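Local coordinates for protein alpha-2,3-sialyltransferase (Campylobacter jejuni, PDB 2P2V) that probably transfers sialic acid from its cytidine monophosphate donor to glycan acceptors through an alpha-2,3 linkage, the part described being the catalytic portion of a longer membrane protein, at residues His111-Tyr114 / Asp119-Leu122; Tyr124-Asn129 / Ile159-Lys164. One frame throughout, in Å; residues are numbered along the deposited sequence.

Contact 1. Residues His111-Tyr114 / Asp119-Leu122; sequences HQFY and DAKL. With EDO (1,2-ethanediol), chain L.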
ATOM      1  N   HIS A 111      -8.881  -0.449  -7.657  1.00 24.29           N
ATOM      2  CA  HIS A 111      -7.406  -0.462  -7.747  0.50 24.96           C
ATOM      3  C   HIS A 111      -6.880   0.185  -9.018  1.00 24.45           C
ATOM      4  O   HIS A 111      -5.875   0.917  -9.013  1.00 24.37           O
ATOM      5  CB  HIS A 111      -6.866  -1.905  -7.650  0.50 25.08           C
ATOM      6  CG  HIS A 111      -5.380  -2.021  -7.828  0.50 28.02           C
ATOM      7  ND1 HIS A 111      -4.796  -2.497  -8.991  0.50 31.35           N
ATOM      8  CD2 HIS A 111      -4.358  -1.747  -6.983  0.50 29.81           C
ATOM      9  CE1 HIS A 111      -3.482  -2.499  -8.852  0.50 32.36           C
ATOM     10  NE2 HIS A 111      -3.192  -2.038  -7.646  0.50 31.73           N
ATOM     11  N   GLN A 112      -7.563  -0.084 -10.133  1.00 22.94           N
ATOM     12  CA  GLN A 112      -7.126   0.355 -11.459  1.00 21.80           C
ATOM     13  C   GLN A 112      -7.852   1.589 -11.901  1.00 20.63           C
ATOM     14  O   GLN A 112      -7.554   2.090 -12.939  1.00 20.61           O
ATOM     15  CB  GLN A 112      -7.431  -0.729 -12.510  1.00 22.89           C
ATOM     16  CG  GLN A 112      -6.682  -1.961 -12.149  1.00 27.82           C
ATOM     17  CD  GLN A 112      -6.878  -3.065 -13.166  1.00 36.39           C
ATOM     18  OE1 GLN A 112      -5.985  -3.890 -13.359  1.00 39.60           O
ATOM     19  NE2 GLN A 112      -8.057  -3.098 -13.807  1.00 37.89           N
ATOM     20  N   PHE A 113      -8.799   2.087 -11.100  1.00 21.27           N
ATOM     21  CA  PHE A 113      -9.576   3.245 -11.523  1.00 19.65           C
ATOM     22  C   PHE A 113      -8.763   4.384 -12.067  1.00 19.69           C
ATOM     23  O   PHE A 113      -9.010   4.847 -13.183  1.00 18.05           O
ATOM     24  CB  PHE A 113     -10.496   3.756 -10.366  1.00 19.01           C
ATOM     25  CG  PHE A 113     -11.389   4.849 -10.799  1.00 17.25           C
ATOM     26  CD1 PHE A 113     -12.593   4.582 -11.461  1.00 18.73           C
ATOM     27  CD2 PHE A 113     -11.015   6.186 -10.601  1.00 17.30           C
ATOM     28  CE1 PHE A 113     -13.434   5.591 -11.890  1.00 20.92           C
ATOM     29  CE2 PHE A 113     -11.818   7.166 -11.050  1.00 16.85           C
ATOM     30  CZ  PHE A 113     -13.062   6.908 -11.657  1.00 18.07           C
ATOM     31  N   TYR A 114      -7.841   4.944 -11.259  1.00 19.70           N
ATOM     32  CA  TYR A 114      -7.091   6.062 -11.729  1.00 19.16           C
ATOM     33  C   TYR A 114      -6.117   5.720 -12.827  1.00 19.88           C
ATOM     34  O   TYR A 114      -5.692   6.592 -13.573  1.00 20.13           O
ATOM     35  CB  TYR A 114      -6.350   6.695 -10.541  1.00 20.60           C
ATOM     36  CG  TYR A 114      -7.310   7.366  -9.608  1.00 20.65           C
ATOM     37  CD1 TYR A 114      -8.160   8.360 -10.073  1.00 22.41           C
ATOM     38  CD2 TYR A 114      -7.366   6.996  -8.252  1.00 24.36           C
ATOM     39  CE1 TYR A 114      -9.071   9.002  -9.177  1.00 22.49           C
ATOM     40  CE2 TYR A 114      -8.280   7.612  -7.365  1.00 22.72           C
ATOM     41  CZ  TYR A 114      -9.114   8.609  -7.836  1.00 23.22           C
ATOM     42  OH  TYR A 114     -10.009   9.260  -6.986  1.00 22.68           O
ATOM     43  N   ASP A 119      -7.929  11.559 -14.666  1.00 24.02           N
ATOM     44  CA  ASP A 119      -8.563  12.848 -14.337  1.00 23.50           C
ATOM     45  C   ASP A 119      -9.967  12.729 -13.794  1.00 23.64           C
ATOM     46  O   ASP A 119     -10.634  13.760 -13.568  1.00 25.43           O
ATOM     47  CB  ASP A 119      -8.513  13.782 -15.542  1.00 23.42           C
ATOM     48  CG  ASP A 119      -9.270  13.285 -16.745  1.00 25.59           C
ATOM     49  OD1 ASP A 119      -9.738  12.109 -16.757  1.00 25.02           O
ATOM     50  OD2 ASP A 119      -9.374  14.078 -17.687  1.00 25.26           O
ATOM     51  N   ALA A 120     -10.471  11.488 -13.598  1.00 20.41           N
ATOM     52  CA  ALA A 120     -11.731  11.314 -12.888  1.00 20.71           C
ATOM     53  C   ALA A 120     -11.509  11.270 -11.366  1.00 20.55           C
ATOM     54  O   ALA A 120     -10.347  11.311 -10.897  1.00 22.75           O
ATOM     55  CB  ALA A 120     -12.504  10.068 -13.366  1.00 19.65           C
ATOM     56  N   LYS A 121     -12.583  11.175 -10.601  1.00 19.60           N
ATOM     57  CA  LYS A 121     -12.483  11.104  -9.125  1.00 20.11           C
ATOM     58  C   LYS A 121     -13.381  10.054  -8.536  1.00 18.47           C
ATOM     59  O   LYS A 121     -14.543  10.025  -8.872  1.00 20.22           O
ATOM     60  CB  LYS A 121     -12.958  12.465  -8.585  1.00 20.67           C
ATOM     61  CG  LYS A 121     -12.969  12.583  -7.038  1.00 27.45           C
ATOM     62  CD  LYS A 121     -11.534  12.563  -6.449  1.00 33.40           C
ATOM     63  CE  LYS A 121     -11.607  12.436  -4.954  1.00 36.07           C
ATOM     64  NZ  LYS A 121     -10.257  12.773  -4.359  1.00 40.40           N
ATOM     65  N   LEU A 122     -12.889   9.225  -7.631  1.00 17.66           N
ATOM     66  CA  LEU A 122     -13.791   8.313  -6.960  1.00 19.55           C
ATOM     67  C   LEU A 122     -14.588   9.065  -5.924  1.00 20.84           C
ATOM     68  O   LEU A 122     -13.980   9.638  -4.991  1.00 20.18           O
ATOM     69  CB  LEU A 122     -12.992   7.201  -6.270  1.00 19.58           C
ATOM     70  CG  LEU A 122     -12.309   6.276  -7.298  1.00 19.50           C
ATOM     71  CD1 LEU A 122     -11.249   5.481  -6.537  1.00 22.27           C
ATOM     72  CD2 LEU A 122     -13.455   5.374  -7.950  1.00 18.34           C
TER
HETATM   73  C1  EDO L 710      -6.146  11.925  -8.072  1.00 69.78           C
HETATM   74  O1  EDO L 710      -5.503  10.665  -8.347  1.00 69.01           O
HETATM   75  C2  EDO L 710      -6.583  11.992  -6.608  1.00 70.21           C
HETATM   76  O2  EDO L 710      -7.764  12.801  -6.473  1.00 70.78           O
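F113 and L122 meet as ring and methyl, a CH-pi contact in which L122 CD2 sits almost squarely over the phenyl face, 3.5 Å from the ring centroid and 11° off the normal. The two side chains run past each other in opposite senses, and L122 CG comes as near to F113 CD2, again at 3.5 Å. F113 points its ring at the strand because CG stands anti to the backbone N (chi1 -175°), and the far end of the ring then reaches A120, where CZ and the methyl CB are 3.6 Å apart. Further apolar cover comes from L122 CD1, 3.7 Å from Y114 CE2.

This is the return leg of a beta-alpha-beta crossover: helix 107-116 follows strand 90-96 and leads into strand 121-122, outermost in this chain's sheet, whose K121 pairs through its backbone with I94 and C96. F73 and F117 add their rings around F113.

Polar contacts gather at the tip of Y114. Its OH accepts the amide N-H of L122 at 3.0 Å in a practically straight bond (179°), and the same oxygen probably also hydrogen-bonds the E125 carboxylate. At the ring's edge lies the carbonyl of A120, with O 3.1 Å from Y114 CE1.

A 1,2-ethanediol, probably from the crystallisation liquor, places O1 over one face of the Y114 ring, while F113 CD2 lies over the opposite face toward the rim; K121 NZ donates to the diol's O2 across 3.3 Å.

Contact 2. Residues Tyr124-Asn129 / Ile159-Lys164; sequences YEVIEN and IALGYK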
ATOM      1  N   TYR A 124     -16.330   7.956  -3.398  1.00 17.75           N
ATOM      2  CA  TYR A 124     -16.243   7.556  -2.006  1.00 18.27           C
ATOM      3  C   TYR A 124     -15.156   8.328  -1.238  1.00 19.02           C
ATOM      4  O   TYR A 124     -15.283   8.463  -0.017  1.00 21.03           O
ATOM      5  CB  TYR A 124     -15.962   6.058  -1.830  1.00 19.64           C
ATOM      6  CG  TYR A 124     -14.556   5.611  -1.947  1.00 20.69           C
ATOM      7  CD1 TYR A 124     -13.677   5.722  -0.869  1.00 22.67           C
ATOM      8  CD2 TYR A 124     -14.088   4.944  -3.123  1.00 19.45           C
ATOM      9  CE1 TYR A 124     -12.357   5.254  -0.966  1.00 24.44           C
ATOM     10  CE2 TYR A 124     -12.802   4.500  -3.209  1.00 22.62           C
ATOM     11  CZ  TYR A 124     -11.948   4.637  -2.133  1.00 24.41           C
ATOM     12  OH  TYR A 124     -10.657   4.158  -2.217  1.00 27.36           O
ATOM     13  N   GLU A 125     -14.130   8.780  -1.922  1.00 19.39           N
ATOM     14  CA  GLU A 125     -12.995   9.466  -1.289  1.00 21.44           C
ATOM     15  C   GLU A 125     -13.483  10.808  -0.722  1.00 21.60           C
ATOM     16  O   GLU A 125     -12.802  11.418   0.161  1.00 23.39           O
ATOM     17  CB  GLU A 125     -11.865   9.686  -2.289  1.00 21.45           C
ATOM     18  CG  GLU A 125     -11.161   8.346  -2.605  1.00 22.11           C
ATOM     19  CD  GLU A 125     -10.010   8.432  -3.602  1.00 25.08           C
ATOM     20  OE1 GLU A 125      -9.968   9.318  -4.438  1.00 31.26           O
ATOM     21  OE2 GLU A 125      -9.132   7.551  -3.524  1.00 35.17           O
ATOM     22  N   VAL A 126     -14.613  11.261  -1.222  1.00 21.40           N
ATOM     23  CA  VAL A 126     -15.203  12.600  -0.822  1.00 21.91           C
ATOM     24  C   VAL A 126     -16.252  12.327   0.223  1.00 23.15           C
ATOM     25  O   VAL A 126     -16.208  12.884   1.297  1.00 22.69           O
ATOM     26  CB  VAL A 126     -15.770  13.395  -2.042  1.00 20.18           C
ATOM     27  CG1 VAL A 126     -16.656  14.632  -1.590  1.00 23.05           C
ATOM     28  CG2 VAL A 126     -14.684  13.832  -2.981  1.00 20.64           C
ATOM     29  N   ILE A 127     -17.189  11.389  -0.018  1.00 21.62           N
ATOM     30  CA  ILE A 127     -18.227  11.204   0.984  1.00 21.75           C
ATOM     31  C   ILE A 127     -17.749  10.486   2.259  1.00 21.73           C
ATOM     32  O   ILE A 127     -18.447  10.517   3.260  1.00 23.71           O
ATOM     33  CB  ILE A 127     -19.513  10.493   0.446  1.00 22.59           C
ATOM     34  CG1 ILE A 127     -19.110   9.158  -0.159  1.00 22.04           C
ATOM     35  CG2 ILE A 127     -20.171  11.390  -0.595  1.00 23.88           C
ATOM     36  CD1 ILE A 127     -20.286   8.194  -0.230  1.00 24.54           C
ATOM     37  N   GLU A 128     -16.575   9.876   2.244  1.00 21.43           N
ATOM     38  CA  GLU A 128     -16.139   9.157   3.429  1.00 23.51           C
ATOM     39  C   GLU A 128     -15.867  10.170   4.574  1.00 23.96           C
ATOM     40  O   GLU A 128     -15.771   9.793   5.735  1.00 23.65           O
ATOM     41  CB  GLU A 128     -14.902   8.297   3.184  1.00 23.99           C
ATOM     42  CG  GLU A 128     -13.653   9.046   2.730  1.00 23.31           C
ATOM     43  CD  GLU A 128     -12.478   8.143   2.392  1.00 28.29           C
ATOM     44  OE1 GLU A 128     -12.611   6.882   2.393  1.00 29.16           O
ATOM     45  OE2 GLU A 128     -11.406   8.697   2.059  1.00 31.18           O
ATOM     46  N   ASN A 129     -15.705  11.417   4.171  1.00 22.89           N
ATOM     47  CA  ASN A 129     -15.428  12.484   5.137  1.00 26.24           C
ATOM     48  C   ASN A 129     -16.654  12.909   5.921  1.00 25.64           C
ATOM     49  O   ASN A 129     -16.520  13.623   6.978  1.00 27.51           O
ATOM     50  CB  ASN A 129     -14.816  13.666   4.433  1.00 26.43           C
ATOM     51  CG  ASN A 129     -13.445  13.337   3.857  1.00 30.87           C
ATOM     52  OD1 ASN A 129     -12.589  12.769   4.540  1.00 36.48           O
ATOM     53  ND2 ASN A 129     -13.265  13.621   2.565  1.00 35.94           N
ATOM     54  N   ILE A 159     -22.395  18.429  -0.122  1.00 26.12           N
ATOM     55  CA  ILE A 159     -22.244  18.777   1.314  1.00 26.73           C
ATOM     56  C   ILE A 159     -20.826  18.545   1.763  1.00 27.69           C
ATOM     57  O   ILE A 159     -20.196  19.436   2.407  1.00 27.03           O
ATOM     58  CB  ILE A 159     -23.274  18.021   2.163  1.00 26.82           C
ATOM     59  CG1 ILE A 159     -24.667  18.513   1.790  1.00 26.52           C
ATOM     60  CG2 ILE A 159     -22.987  18.118   3.661  1.00 28.81           C
ATOM     61  CD1 ILE A 159     -25.763  17.699   2.313  1.00 25.71           C
ATOM     62  N   ALA A 160     -20.244  17.379   1.370  1.00 25.34           N
ATOM     63  CA  ALA A 160     -18.845  17.182   1.685  1.00 25.96           C
ATOM     64  C   ALA A 160     -17.901  18.216   1.079  1.00 25.57           C
ATOM     65  O   ALA A 160     -16.853  18.469   1.641  1.00 26.15           O
ATOM     66  CB  ALA A 160     -18.362  15.741   1.408  1.00 25.79           C
ATOM     67  N   LEU A 161     -18.231  18.779  -0.078  1.00 25.34           N
ATOM     68  CA  LEU A 161     -17.333  19.688  -0.740  1.00 26.79           C
ATOM     69  C   LEU A 161     -17.584  21.118  -0.252  1.00 27.86           C
ATOM     70  O   LEU A 161     -16.832  22.044  -0.586  1.00 29.95           O
ATOM     71  CB  LEU A 161     -17.556  19.652  -2.237  1.00 25.54           C
ATOM     72  CG  LEU A 161     -16.962  18.372  -2.893  1.00 24.64           C
ATOM     73  CD1 LEU A 161     -17.455  18.379  -4.307  1.00 24.80           C
ATOM     74  CD2 LEU A 161     -15.429  18.224  -2.814  1.00 27.53           C
ATOM     75  N   GLY A 162     -18.650  21.281   0.501  1.00 29.39           N
ATOM     76  CA  GLY A 162     -18.840  22.568   1.220  1.00 29.99           C
ATOM     77  C   GLY A 162     -19.905  23.462   0.622  1.00 31.40           C
ATOM     78  O   GLY A 162     -19.966  24.654   0.956  1.00 30.47           O
ATOM     79  N   TYR A 163     -20.785  22.914  -0.228  1.00 30.81           N
ATOM     80  CA  TYR A 163     -21.976  23.657  -0.611  1.00 30.92           C
ATOM     81  C   TYR A 163     -22.982  23.673   0.535  1.00 32.41           C
ATOM     82  O   TYR A 163     -23.084  22.707   1.330  1.00 31.26           O
ATOM     83  CB  TYR A 163     -22.615  23.092  -1.868  1.00 30.24           C
ATOM     84  CG  TYR A 163     -21.798  23.234  -3.141  1.00 29.61           C
ATOM     85  CD1 TYR A 163     -21.038  22.157  -3.622  1.00 27.65           C
ATOM     86  CD2 TYR A 163     -21.831  24.411  -3.897  1.00 29.49           C
ATOM     87  CE1 TYR A 163     -20.353  22.252  -4.763  1.00 28.76           C
ATOM     88  CE2 TYR A 163     -21.132  24.520  -5.066  1.00 29.73           C
ATOM     89  CZ  TYR A 163     -20.401  23.408  -5.512  1.00 31.64           C
ATOM     90  OH  TYR A 163     -19.695  23.486  -6.676  1.00 28.73           O
ATOM     91  N   LYS A 164     -23.738  24.769   0.608  1.00 33.61           N
ATOM     92  CA  LYS A 164     -24.613  25.030   1.772  1.00 35.06           C
ATOM     93  C   LYS A 164     -26.094  25.050   1.467  1.00 34.38           C
ATOM     94  O   LYS A 164     -26.918  24.788   2.360  1.00 34.90           O
ATOM     95  CB  LYS A 164     -24.165  26.309   2.485  1.00 35.19           C
ATOM     96  CG  LYS A 164     -22.791  26.218   3.111  1.00 36.99           C
ATOM     97  CD  LYS A 164     -22.661  25.018   4.058  1.00 40.71           C
ATOM     98  CE  LYS A 164     -21.302  25.001   4.718  1.00 42.39           C
ATOM     99  NZ  LYS A 164     -21.036  23.655   5.340  1.00 43.92           N
TER
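A small apolar contact joins the short helix 124-127 to the last turn of helix 150-161, illustrating how elements distant in sequence can meet through very few side chains. V126 supplies one side of it, A160 and L161 the other, and no hydrogen bond crosses between them.

One methyl does nearly all the work. V126 CG1 lies 3.6 Å from the A160 methyl CB and 4.0 Å from L161 CG, so that it fits against two consecutive residues of the partner helix. The rotamer accounts for this: with CG1 anti to the backbone N (chi1 168°), that branch extends toward helix 150-161, and CG2 takes the position beside the N. L161 meets the valine at about a right angle, bringing its branch point and CD2 to the same methyl.

The A160 methyl also touches backbone, since V126 O is 3.6 Å from A160 CB. That carbonyl accepts its hydrogen bonds from within its own segment: the backbone N of N129 reaches it at 3.3 Å, and N129 ND2 adds a weak, strongly bent one (123°). The alanine thus packs beside a carbonyl already engaged by N129.

Just beyond L161 the partner helix stops in a Schellman motif, where G162 adopts a positive phi (106°) and turns the chain toward strand 165-169.

The packing continues along helix 150-161 and onto its neighbours. I157, one turn earlier, also touches V126; I127 lies against Y153 and A156 of that helix and against Y134 and I137 of helix 131-144, while I159 packs on L217 and Y221 of helix 207-221. Past the Schellman turn, the K164 backbone hydrogen-bonds Q20 and N224 of strand 224-227, tying this end to the sheet.

Followed from the N terminus, the chain leaves strand 90-96 and runs through helix 107-116; contact 1 closes the short connection from that helix to strand 121-122, with four residues between its segments. Helix 124-127 comes almost at once, and contact 2 then closes a longer, mainly helical excursion through helix 131-144 to the end of helix 150-161. The two loops stand in series, neither nested nor crossed. Their centres are about 17 Å apart, yet besides the Y114-E125 pair, K121 CE packs on V126 CG2. Contact 1 ties helix 107-116 to the strand outermost in this chain's sheet; contact 2 ties helix 124-127, which follows that strand, to helix 150-161, which leads into strand 165-169.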